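Local coordinates for Ispd/ispf bifunctional enzyme (Campylobacter jejuni, PDB 1W55), which makes 4-diphosphocytidyl-2-C-methyl-D-erythritol from CTP and methylerythritol phosphate in one part and forms methylerythritol 2,4-cyclodiphosphate in the other, two steps of isoprenoid precursor synthesis, at residues F25-N30 with I296-I301; T205-I210 with L363-W368; H219-N224 with P236-K241. One frame throughout, in Å; residues are numbered along the deposited sequence.

Contact 1 of 3, residues F25-N30 with I296-I301; sequences FLRLGN and IGFELI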
loop_
_atom_site.group_PDB
_atom_site.type_symbol
_atom_site.label_atom_id
_atom_site.label_comp_id
_atom_site.label_asym_id
_atom_site.label_seq_id
_atom_site.Cartn_x
_atom_site.Cartn_y
_atom_site.Cartn_z
ATOM N N PHE A 25 -23.097 -13.588 -13.041
ATOM C CA PHE A 25 -22.178 -13.241 -14.120
ATOM C C PHE A 25 -21.350 -11.964 -13.916
ATOM O O PHE A 25 -20.683 -11.523 -14.845
ATOM C CB PHE A 25 -22.910 -13.199 -15.475
ATOM C CG PHE A 25 -23.686 -14.448 -15.773
ATOM C CD1 PHE A 25 -25.051 -14.389 -16.010
ATOM C CD2 PHE A 25 -23.062 -15.683 -15.772
ATOM C CE1 PHE A 25 -25.783 -15.542 -16.254
ATOM C CE2 PHE A 25 -23.781 -16.849 -16.015
ATOM C CZ PHE A 25 -25.141 -16.777 -16.260
ATOM N N LEU A 26 -21.393 -11.367 -12.729
ATOM C CA LEU A 26 -20.415 -10.334 -12.366
ATOM C C LEU A 26 -19.028 -10.932 -12.420
ATOM O O LEU A 26 -18.836 -12.076 -11.975
ATOM C CB LEU A 26 -20.645 -9.816 -10.951
ATOM C CG LEU A 26 -21.944 -9.076 -10.645
ATOM C CD1 LEU A 26 -22.040 -8.857 -9.139
ATOM C CD2 LEU A 26 -22.026 -7.753 -11.415
ATOM N N ARG A 27 -18.062 -10.185 -12.940
ATOM C CA ARG A 27 -16.713 -10.716 -13.046
ATOM C C ARG A 27 -15.887 -10.438 -11.802
ATOM O O ARG A 27 -15.798 -9.308 -11.343
ATOM C CB ARG A 27 -16.000 -10.219 -14.321
ATOM C CG ARG A 27 -15.878 -11.295 -15.411
ATOM C CD ARG A 27 -17.220 -11.963 -15.776
ATOM N NE ARG A 27 -17.148 -12.808 -16.964
ATOM C CZ ARG A 27 -18.198 -13.140 -17.713
ATOM N NH1 ARG A 27 -19.408 -12.715 -17.390
ATOM N NH2 ARG A 27 -18.039 -13.910 -18.784
ATOM N N LEU A 28 -15.299 -11.496 -11.267
ATOM C CA LEU A 28 -14.390 -11.424 -10.128
ATOM C C LEU A 28 -13.075 -11.951 -10.666
ATOM O O LEU A 28 -12.946 -13.148 -10.937
ATOM C CB LEU A 28 -14.881 -12.307 -8.963
ATOM C CG LEU A 28 -16.332 -12.164 -8.470
ATOM C CD1 LEU A 28 -16.541 -12.929 -7.160
ATOM C CD2 LEU A 28 -16.774 -10.711 -8.320
ATOM N N GLY A 29 -12.111 -11.058 -10.869
ATOM C CA GLY A 29 -10.933 -11.418 -11.646
ATOM C C GLY A 29 -11.393 -11.790 -13.043
ATOM O O GLY A 29 -12.173 -11.048 -13.642
ATOM N N ASN A 30 -10.929 -12.939 -13.547
ATOM C CA ASN A 30 -11.320 -13.436 -14.871
ATOM C C ASN A 30 -12.615 -14.236 -14.851
ATOM O O ASN A 30 -13.156 -14.532 -15.914
ATOM C CB ASN A 30 -10.227 -14.331 -15.488
ATOM C CG ASN A 30 -9.230 -13.556 -16.387
ATOM O OD1 ASN A 30 -9.504 -12.445 -16.869
ATOM N ND2 ASN A 30 -8.063 -14.162 -16.609
ATOM N N ILE A 296 -25.139 -10.859 -18.944
ATOM C CA ILE A 296 -23.962 -11.697 -18.688
ATOM C C ILE A 296 -22.680 -10.917 -18.333
ATOM O O ILE A 296 -21.592 -11.480 -18.328
ATOM C CB ILE A 296 -23.729 -12.722 -19.817
ATOM C CG1 ILE A 296 -23.551 -12.033 -21.178
ATOM C CG2 ILE A 296 -24.879 -13.747 -19.866
ATOM C CD1 ILE A 296 -22.928 -12.939 -22.224
ATOM N N GLY A 297 -22.809 -9.639 -17.998
ATOM C CA GLY A 297 -21.714 -8.935 -17.353
ATOM C C GLY A 297 -20.813 -8.058 -18.208
ATOM O O GLY A 297 -19.742 -7.634 -17.748
ATOM N N PHE A 298 -21.249 -7.763 -19.426
ATOM C CA PHE A 298 -20.454 -6.987 -20.364
ATOM C C PHE A 298 -20.985 -5.567 -20.523
ATOM O O PHE A 298 -22.152 -5.290 -20.227
ATOM C CB PHE A 298 -20.459 -7.666 -21.732
ATOM C CG PHE A 298 -19.551 -8.851 -21.824
ATOM C CD1 PHE A 298 -20.072 -10.141 -21.884
ATOM C CD2 PHE A 298 -18.176 -8.681 -21.848
ATOM C CE1 PHE A 298 -19.226 -11.225 -21.976
ATOM C CE2 PHE A 298 -17.327 -9.760 -21.948
ATOM C CZ PHE A 298 -17.836 -11.029 -22.008
ATOM N N GLU A 299 -20.129 -4.688 -21.037
ATOM C CA GLU A 299 -20.454 -3.288 -21.242
ATOM C C GLU A 299 -19.679 -2.792 -22.472
ATOM O O GLU A 299 -18.511 -3.141 -22.653
ATOM C CB GLU A 299 -20.026 -2.509 -19.995
ATOM C CG GLU A 299 -20.343 -1.032 -20.010
ATOM C CD GLU A 299 -19.979 -0.342 -18.701
ATOM O OE1 GLU A 299 -19.487 -1.031 -17.765
ATOM O OE2 GLU A 299 -20.173 0.895 -18.622
ATOM N N LEU A 300 -20.329 -1.982 -23.304
ATOM C CA LEU A 300 -19.698 -1.433 -24.495
ATOM C C LEU A 300 -18.664 -0.349 -24.183
ATOM O O LEU A 300 -18.879 0.497 -23.321
ATOM C CB LEU A 300 -20.754 -0.886 -25.464
ATOM C CG LEU A 300 -21.428 -1.892 -26.413
ATOM C CD1 LEU A 300 -22.720 -1.306 -26.970
ATOM C CD2 LEU A 300 -20.509 -2.318 -27.557
ATOM N N ILE A 301 -17.545 -0.382 -24.897
ATOM C CA ILE A 301 -16.593 0.717 -24.835
ATOM C C ILE A 301 -16.846 1.631 -26.015
ATOM O O ILE A 301 -16.978 2.843 -25.839
ATOM C CB ILE A 301 -15.118 0.221 -24.829
ATOM C CG1 ILE A 301 -14.778 -0.444 -23.487
ATOM C CG2 ILE A 301 -14.167 1.382 -25.115
ATOM C CD1 ILE A 301 -13.419 -1.128 -23.466
HETATM O O HOH W 1 -18.665 -7.790 -14.560
#

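Contact 2 of 3, residues T205-I210 with L363-W368; sequences TPSFEI and LKYFDW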
loop_
_atom_site.group_PDB
_atom_site.type_symbol
_atom_site.label_atom_id
_atom_site.label_comp_id
_atom_site.label_asym_id
_atom_site.label_seq_id
_atom_site.Cartn_x
_atom_site.Cartn_y
_atom_site.Cartn_z
ATOM N N THR A 205 -11.968 -7.309 -8.049
ATOM C CA THR A 205 -12.541 -6.473 -9.111
ATOM C C THR A 205 -12.354 -7.134 -10.492
ATOM O O THR A 205 -11.471 -7.981 -10.651
ATOM C CB THR A 205 -11.899 -5.083 -9.083
ATOM O OG1 THR A 205 -10.474 -5.225 -9.163
ATOM C CG2 THR A 205 -12.120 -4.430 -7.715
ATOM N N PRO A 206 -13.171 -6.760 -11.483
ATOM C CA PRO A 206 -13.160 -7.468 -12.779
ATOM C C PRO A 206 -11.825 -7.291 -13.489
ATOM O O PRO A 206 -11.215 -6.233 -13.367
ATOM C CB PRO A 206 -14.263 -6.769 -13.592
ATOM C CG PRO A 206 -15.071 -5.980 -12.596
ATOM C CD PRO A 206 -14.118 -5.628 -11.479
ATOM N N SER A 207 -11.388 -8.307 -14.224
ATOM C CA SER A 207 -10.187 -8.167 -15.041
ATOM C C SER A 207 -10.374 -7.153 -16.182
ATOM O O SER A 207 -11.506 -6.717 -16.504
ATOM C CB SER A 207 -9.727 -9.528 -15.556
ATOM O OG SER A 207 -10.418 -9.907 -16.733
ATOM N N PHE A 208 -9.262 -6.771 -16.786
ATOM C CA PHE A 208 -9.282 -5.714 -17.793
ATOM C C PHE A 208 -9.441 -6.239 -19.204
ATOM O O PHE A 208 -9.296 -5.475 -20.146
ATOM C CB PHE A 208 -8.040 -4.811 -17.684
ATOM C CG PHE A 208 -7.974 -4.014 -16.390
ATOM C CD1 PHE A 208 -6.823 -4.033 -15.599
ATOM C CD2 PHE A 208 -9.070 -3.268 -15.947
ATOM C CE1 PHE A 208 -6.767 -3.308 -14.388
ATOM C CE2 PHE A 208 -9.020 -2.548 -14.743
ATOM C CZ PHE A 208 -7.866 -2.568 -13.970
ATOM N N GLU A 209 -9.758 -7.526 -19.358
ATOM C CA GLU A 209 -9.917 -8.100 -20.703
ATOM C C GLU A 209 -10.971 -7.372 -21.505
ATOM O O GLU A 209 -12.021 -6.950 -20.978
ATOM C CB GLU A 209 -10.198 -9.616 -20.683
ATOM C CG GLU A 209 -9.023 -10.441 -20.189
ATOM C CD GLU A 209 -9.136 -11.940 -20.474
ATOM O OE1 GLU A 209 -8.079 -12.614 -20.573
ATOM O OE2 GLU A 209 -10.259 -12.459 -20.576
ATOM N N ILE A 210 -10.674 -7.203 -22.782
ATOM C CA ILE A 210 -11.585 -6.531 -23.689
ATOM C C ILE A 210 -11.870 -7.440 -24.892
ATOM O O ILE A 210 -10.945 -8.002 -25.480
ATOM C CB ILE A 210 -11.026 -5.133 -24.102
ATOM C CG1 ILE A 210 -10.967 -4.220 -22.869
ATOM C CG2 ILE A 210 -11.872 -4.498 -25.206
ATOM C CD1 ILE A 210 -10.316 -2.849 -23.114
ATOM N N LEU A 363 -15.991 -4.665 -26.147
ATOM C CA LEU A 363 -16.731 -4.889 -24.917
ATOM C C LEU A 363 -15.732 -5.116 -23.790
ATOM O O LEU A 363 -14.716 -5.795 -23.983
ATOM C CB LEU A 363 -17.556 -6.169 -25.027
ATOM C CG LEU A 363 -18.899 -6.296 -25.721
ATOM C CD1 LEU A 363 -19.444 -7.725 -25.418
ATOM C CD2 LEU A 363 -19.883 -5.195 -25.269
ATOM N N LYS A 364 -16.035 -4.565 -22.619
ATOM C CA LYS A 364 -15.291 -4.873 -21.400
ATOM C C LYS A 364 -16.271 -5.472 -20.402
ATOM O O LYS A 364 -17.481 -5.477 -20.650
ATOM C CB LYS A 364 -14.690 -3.606 -20.808
ATOM C CG LYS A 364 -15.732 -2.652 -20.275
ATOM C CD LYS A 364 -15.122 -1.366 -19.776
ATOM C CE LYS A 364 -16.213 -0.394 -19.351
ATOM N NZ LYS A 364 -15.704 0.707 -18.493
ATOM N N TYR A 365 -15.754 -5.966 -19.282
ATOM C CA TYR A 365 -16.609 -6.423 -18.188
ATOM C C TYR A 365 -17.210 -5.245 -17.449
ATOM O O TYR A 365 -16.521 -4.270 -17.142
ATOM C CB TYR A 365 -15.830 -7.292 -17.197
ATOM C CG TYR A 365 -15.332 -8.587 -17.782
ATOM C CD1 TYR A 365 -13.993 -8.958 -17.647
ATOM C CD2 TYR A 365 -16.193 -9.454 -18.448
ATOM C CE1 TYR A 365 -13.516 -10.158 -18.161
ATOM C CE2 TYR A 365 -15.721 -10.665 -18.985
ATOM C CZ TYR A 365 -14.375 -10.996 -18.835
ATOM O OH TYR A 365 -13.887 -12.177 -19.346
ATOM N N PHE A 366 -18.491 -5.360 -17.136
ATOM C CA PHE A 366 -19.166 -4.355 -16.338
ATOM C C PHE A 366 -18.414 -4.132 -15.035
ATOM O O PHE A 366 -18.108 -5.076 -14.308
ATOM C CB PHE A 366 -20.615 -4.780 -16.037
ATOM C CG PHE A 366 -21.323 -3.844 -15.091
ATOM C CD1 PHE A 366 -21.510 -2.504 -15.428
ATOM C CD2 PHE A 366 -21.764 -4.291 -13.846
ATOM C CE1 PHE A 366 -22.151 -1.622 -14.543
ATOM C CE2 PHE A 366 -22.415 -3.426 -12.957
ATOM C CZ PHE A 366 -22.601 -2.091 -13.296
ATOM N N ASP A 367 -18.135 -2.872 -14.742
ATOM C CA ASP A 367 -17.437 -2.502 -13.528
ATOM C C ASP A 367 -18.452 -2.242 -12.417
ATOM O O ASP A 367 -18.929 -1.111 -12.231
ATOM C CB ASP A 367 -16.579 -1.264 -13.778
ATOM C CG ASP A 367 -15.850 -0.794 -12.542
ATOM O OD1 ASP A 367 -15.648 -1.606 -11.607
ATOM O OD2 ASP A 367 -15.430 0.377 -12.429
ATOM N N TRP A 368 -18.774 -3.304 -11.686
ATOM C CA TRP A 368 -19.785 -3.258 -10.635
ATOM C C TRP A 368 -19.310 -2.456 -9.409
ATOM O O TRP A 368 -20.072 -2.251 -8.464
ATOM C CB TRP A 368 -20.196 -4.682 -10.255
ATOM C CG TRP A 368 -19.021 -5.599 -10.031
ATOM C CD1 TRP A 368 -18.558 -6.574 -10.879
ATOM C CD2 TRP A 368 -18.159 -5.619 -8.887
ATOM N NE1 TRP A 368 -17.463 -7.198 -10.324
ATOM C CE2 TRP A 368 -17.198 -6.631 -9.101
ATOM C CE3 TRP A 368 -18.105 -4.883 -7.688
ATOM C CZ2 TRP A 368 -16.192 -6.923 -8.169
ATOM C CZ3 TRP A 368 -17.098 -5.164 -6.767
ATOM C CH2 TRP A 368 -16.162 -6.182 -7.013
HETATM O O HOH W 2 -12.738 -5.776 -18.717
#

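Contact 3 of 3, residues H219-N224 with P236-K241; sequences HEFGEN and PTMGLK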
loop_
_atom_site.group_PDB
_atom_site.type_symbol
_atom_site.label_atom_id
_atom_site.label_comp_id
_atom_site.label_asym_id
_atom_site.label_seq_id
_atom_site.Cartn_x
_atom_site.Cartn_y
_atom_site.Cartn_z
ATOM N N HIS A 219 -28.087 -5.949 -47.343
ATOM C CA HIS A 219 -29.481 -5.933 -47.785
ATOM C C HIS A 219 -29.535 -5.463 -49.233
ATOM O O HIS A 219 -28.606 -4.814 -49.722
ATOM C CB HIS A 219 -30.356 -5.040 -46.901
ATOM C CG HIS A 219 -30.563 -5.566 -45.515
ATOM N ND1 HIS A 219 -30.030 -6.760 -45.081
ATOM C CD2 HIS A 219 -31.233 -5.050 -44.461
ATOM C CE1 HIS A 219 -30.355 -6.955 -43.814
ATOM N NE2 HIS A 219 -31.080 -5.928 -43.413
ATOM N N GLU A 220 -30.630 -5.808 -49.898
ATOM C CA GLU A 220 -30.848 -5.527 -51.310
ATOM C C GLU A 220 -31.698 -4.271 -51.498
ATOM O O GLU A 220 -32.670 -4.049 -50.767
ATOM C CB GLU A 220 -31.550 -6.736 -51.937
ATOM C CG GLU A 220 -31.797 -6.658 -53.434
ATOM C CD GLU A 220 -32.498 -7.892 -53.974
ATOM O OE1 GLU A 220 -32.608 -8.007 -55.215
ATOM O OE2 GLU A 220 -32.938 -8.746 -53.162
ATOM N N PHE A 221 -31.328 -3.446 -52.467
ATOM C CA PHE A 221 -32.164 -2.311 -52.848
ATOM C C PHE A 221 -33.394 -2.763 -53.656
ATOM O O PHE A 221 -33.457 -3.898 -54.152
ATOM C CB PHE A 221 -31.359 -1.294 -53.665
ATOM C CG PHE A 221 -30.594 -0.291 -52.826
ATOM C CD1 PHE A 221 -29.198 -0.244 -52.874
ATOM C CD2 PHE A 221 -31.262 0.613 -52.008
ATOM C CE1 PHE A 221 -28.482 0.681 -52.112
ATOM C CE2 PHE A 221 -30.550 1.535 -51.230
ATOM C CZ PHE A 221 -29.160 1.580 -51.293
ATOM N N GLY A 222 -34.365 -1.858 -53.785
ATOM C CA GLY A 222 -35.510 -2.084 -54.646
ATOM C C GLY A 222 -36.846 -2.161 -53.932
ATOM O O GLY A 222 -37.801 -2.694 -54.482
ATOM N N GLU A 223 -36.925 -1.658 -52.706
ATOM C CA GLU A 223 -38.222 -1.527 -52.051
ATOM C C GLU A 223 -38.608 -0.062 -51.920
ATOM O O GLU A 223 -37.818 0.760 -51.443
ATOM C CB GLU A 223 -38.268 -2.228 -50.695
ATOM C CG GLU A 223 -39.689 -2.466 -50.195
ATOM C CD GLU A 223 -39.857 -3.797 -49.495
ATOM O OE1 GLU A 223 -40.264 -3.796 -48.308
ATOM O OE2 GLU A 223 -39.582 -4.846 -50.129
ATOM N N ASN A 224 -39.822 0.253 -52.373
ATOM C CA ASN A 224 -40.344 1.610 -52.320
ATOM C C ASN A 224 -40.823 1.973 -50.921
ATOM O O ASN A 224 -42.018 1.927 -50.622
ATOM C CB ASN A 224 -41.466 1.806 -53.349
ATOM C CG ASN A 224 -41.851 3.281 -53.539
ATOM O OD1 ASN A 224 -42.542 3.628 -54.501
ATOM N ND2 ASN A 224 -41.415 4.147 -52.622
ATOM N N PRO A 236 -36.579 9.074 -48.610
ATOM C CA PRO A 236 -38.013 8.752 -48.502
ATOM C C PRO A 236 -38.467 7.498 -49.255
ATOM O O PRO A 236 -39.491 6.940 -48.870
ATOM C CB PRO A 236 -38.711 10.014 -49.065
ATOM C CG PRO A 236 -37.689 10.636 -50.017
ATOM C CD PRO A 236 -36.343 10.301 -49.404
ATOM N N THR A 237 -37.741 7.056 -50.281
ATOM C CA THR A 237 -38.230 5.988 -51.157
ATOM C C THR A 237 -37.186 4.927 -51.522
ATOM O O THR A 237 -37.534 3.856 -52.017
ATOM C CB THR A 237 -38.777 6.581 -52.485
ATOM O OG1 THR A 237 -37.724 7.284 -53.149
ATOM C CG2 THR A 237 -39.841 7.659 -52.250
ATOM N N MET A 238 -35.908 5.239 -51.323
ATOM C CA MET A 238 -34.835 4.335 -51.754
ATOM C C MET A 238 -34.577 3.254 -50.699
ATOM O O MET A 238 -33.467 3.147 -50.159
ATOM C CB MET A 238 -33.543 5.116 -52.065
ATOM C CG MET A 238 -32.605 4.421 -53.037
ATOM S SD MET A 238 -30.917 5.128 -53.077
ATOM C CE MET A 238 -31.163 6.722 -53.752
ATOM N N GLY A 239 -35.603 2.454 -50.422
ATOM C CA GLY A 239 -35.546 1.481 -49.352
ATOM C C GLY A 239 -34.922 0.148 -49.700
ATOM O O GLY A 239 -34.657 -0.174 -50.862
ATOM N N LEU A 240 -34.682 -0.639 -48.665
ATOM C CA LEU A 240 -34.096 -1.957 -48.835
ATOM C C LEU A 240 -35.181 -2.973 -48.557
ATOM O O LEU A 240 -36.127 -2.691 -47.810
ATOM C CB LEU A 240 -32.890 -2.161 -47.897
ATOM C CG LEU A 240 -31.717 -1.183 -48.075
ATOM C CD1 LEU A 240 -30.895 -1.024 -46.779
ATOM C CD2 LEU A 240 -30.823 -1.616 -49.245
ATOM N N LYS A 241 -35.024 -4.149 -49.149
ATOM C CA LYS A 241 -36.044 -5.194 -49.113
ATOM C C LYS A 241 -36.047 -5.982 -47.818
ATOM O O LYS A 241 -34.986 -6.374 -47.310
ATOM C CB LYS A 241 -35.858 -6.161 -50.290
ATOM C CG LYS A 241 -36.218 -5.557 -51.633
ATOM C CD LYS A 241 -36.044 -6.554 -52.767
ATOM C CE LYS A 241 -36.260 -5.847 -54.105
ATOM N NZ LYS A 241 -36.078 -6.764 -55.275
HETATM O O HOH W 3 -32.738 -7.130 -48.534
HETATM O O HOH W 4 -35.465 -9.454 -54.617
HETATM O O HOH W 5 -34.776 1.026 -53.512
#

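Contact 1 of 3, residues F25-N30 with I296-I301
Phe25 and Ile296 meet with their side chains crossing at a slant, the branch methyl CG2 of Ile296 lying over one face of the ring, 3.9 Å from Phe25 CD1. CG1 sits between the backbone N and the carbonyl carbon (chi1 58°), which leaves CG2 anti to the carbonyl carbon, where it meets the ring. Beside this apolar pair lies the Arg27 guanidinium, modelled in two conformers. In the one described, NH1 donates to Phe25 O at 3.1 Å, with the acceptor close to the guanidinium plane, and also approaches Ile296 O at 2.7 Å, a weak bond because it is strongly bent (116°). In this conformer one nitrogen reaches a carbonyl of each segment, both from buried residues, a task suited to the long, multiply donating arginine. NH2 makes a weak bond to Tyr59, whose ring meets Phe25 edge to face. Gly297 packs against Phe25 O, its CA at 3.7 Å; a CB here would collide with that oxygen, and the positive phi also favours glycine. Water 1 accepts from Arg27 N and gives a weak bond to Gly297 O. Gly297 is the C-prime residue of a Schellman motif ending helix 282-295, so the cytidylyltransferase region rests here on a helix C-cap of the cyclodiphosphate synthase region.

Contact 2 of 3, residues T205-I210 with L363-W368
Thr205 begins the contact with its backbone, CA lying 3.8 Å from CZ2 of the Trp368 indole. Pro206 comes next and fits between two aromatic residues: its CB meets Tyr365 CB at 4.0 Å, while CD sits above one face of the indole, toward the rim, and CG approaches Trp368 NE1 at 3.5 Å. Trp368 CG lies between the backbone N and the carbonyl carbon (chi1 48°), from where the indole comes against Pro206. A compact, rigid apolar ring suits this place, and NE1 spends its hydrogen on Arg27 O. Ser207 OG lies at the edge of the Tyr365 ring, 3.4 Å from CE1, and is hydrogen-bonded to Asn30 OD1; the Ser207 carbonyl O lies at the ring edge, in plane. Water 2 gives hydrogen bonds to Ser207 O and Glu209 O and accepts from Tyr365 N, linking the two backbones where no direct hydrogen bond forms. Glu209 runs beside Tyr365, pointing the same way; its acid group forms salt bridges with Lys364 and Arg335 of the third subunit. Ile210 closes the series with a CA-H...O contact, CA 3.2 Å from Leu363 O. The linker thus runs antiparallel to the end of strand 354-365, whose Lys364 bonds through its backbone to Glu299 of strand 298-308, while Pro206 and Tyr365 also touch Arg27 of strand 27-28.

Contact 3 of 3, residues H219-N224 with P236-K241
Lys241 and Glu220 join an antiparallel pair of strands with a beta bulge, at one edge of the synthase region's sheet as formed within this chain. Lys241 N donates to Glu220 O at 2.9 Å, nearly in line with the carbonyl. The register slips by one between the pairs Phe221-Leu240 and Glu223-Gly239, and Gly239 O receives Glu223 N from above its carbonyl plane as well as a weak bond from Gly222 N. Positive phi suits glycine at 222, and at 239 a CB would run into Glu223 O.

The Lys241 chain is extended beyond CG and lies across the bulge. CB lies 3.9 Å from Glu220 O and near Glu223 OE2, and CG lies near the same carboxylate oxygen. CD passes Glu220 OE2, CE reaches Phe221 O at 3.4 Å and also nears Gly222 O, and NZ ends in a long salt bridge to Glu220 OE1. A lysine fits because its methylenes pack on the backbone while its charge answers the acid.

On another part of the strand pair, Leu240 CD2 sits over one face of Phe221, offset toward the rim, in a CH-pi contact, 3.7 Å from the centroid, with Met238 SD oblique to the same ring in a Met-aromatic contact. His219, a metal ligand by similarity, packs CB on Leu240 CB and hydrogen-bonds His251 through NE2. Finally, water 4 accepts from Lys241 NZ at 2.8 Å and donates to Glu220 OE2.

Contacts 1 and 2 form one junction between the two catalytic regions, their centres about 5 Å apart; contact 1 draws on strand 298-308 and contact 2 on its neighbour 354-365. Contact 1 is wholly buried, and its chemistry is an arginine reaching backbone carbonyls beside apolar groups. Contact 2 is partly buried: proline and aromatic packing with a bridging water, reaching two other subunits. Asn30 and Ser207 tie them by a probable hydrogen bond, as do Gly297 and Phe366. Contact 3 belongs to the same sheet but lies about 39 Å from contact 1 and 40 Å from contact 2, centre to centre. Partly exposed, it relies on direct strand bonds, a lysine-glutamate pair and waters, close to the synthase metal site.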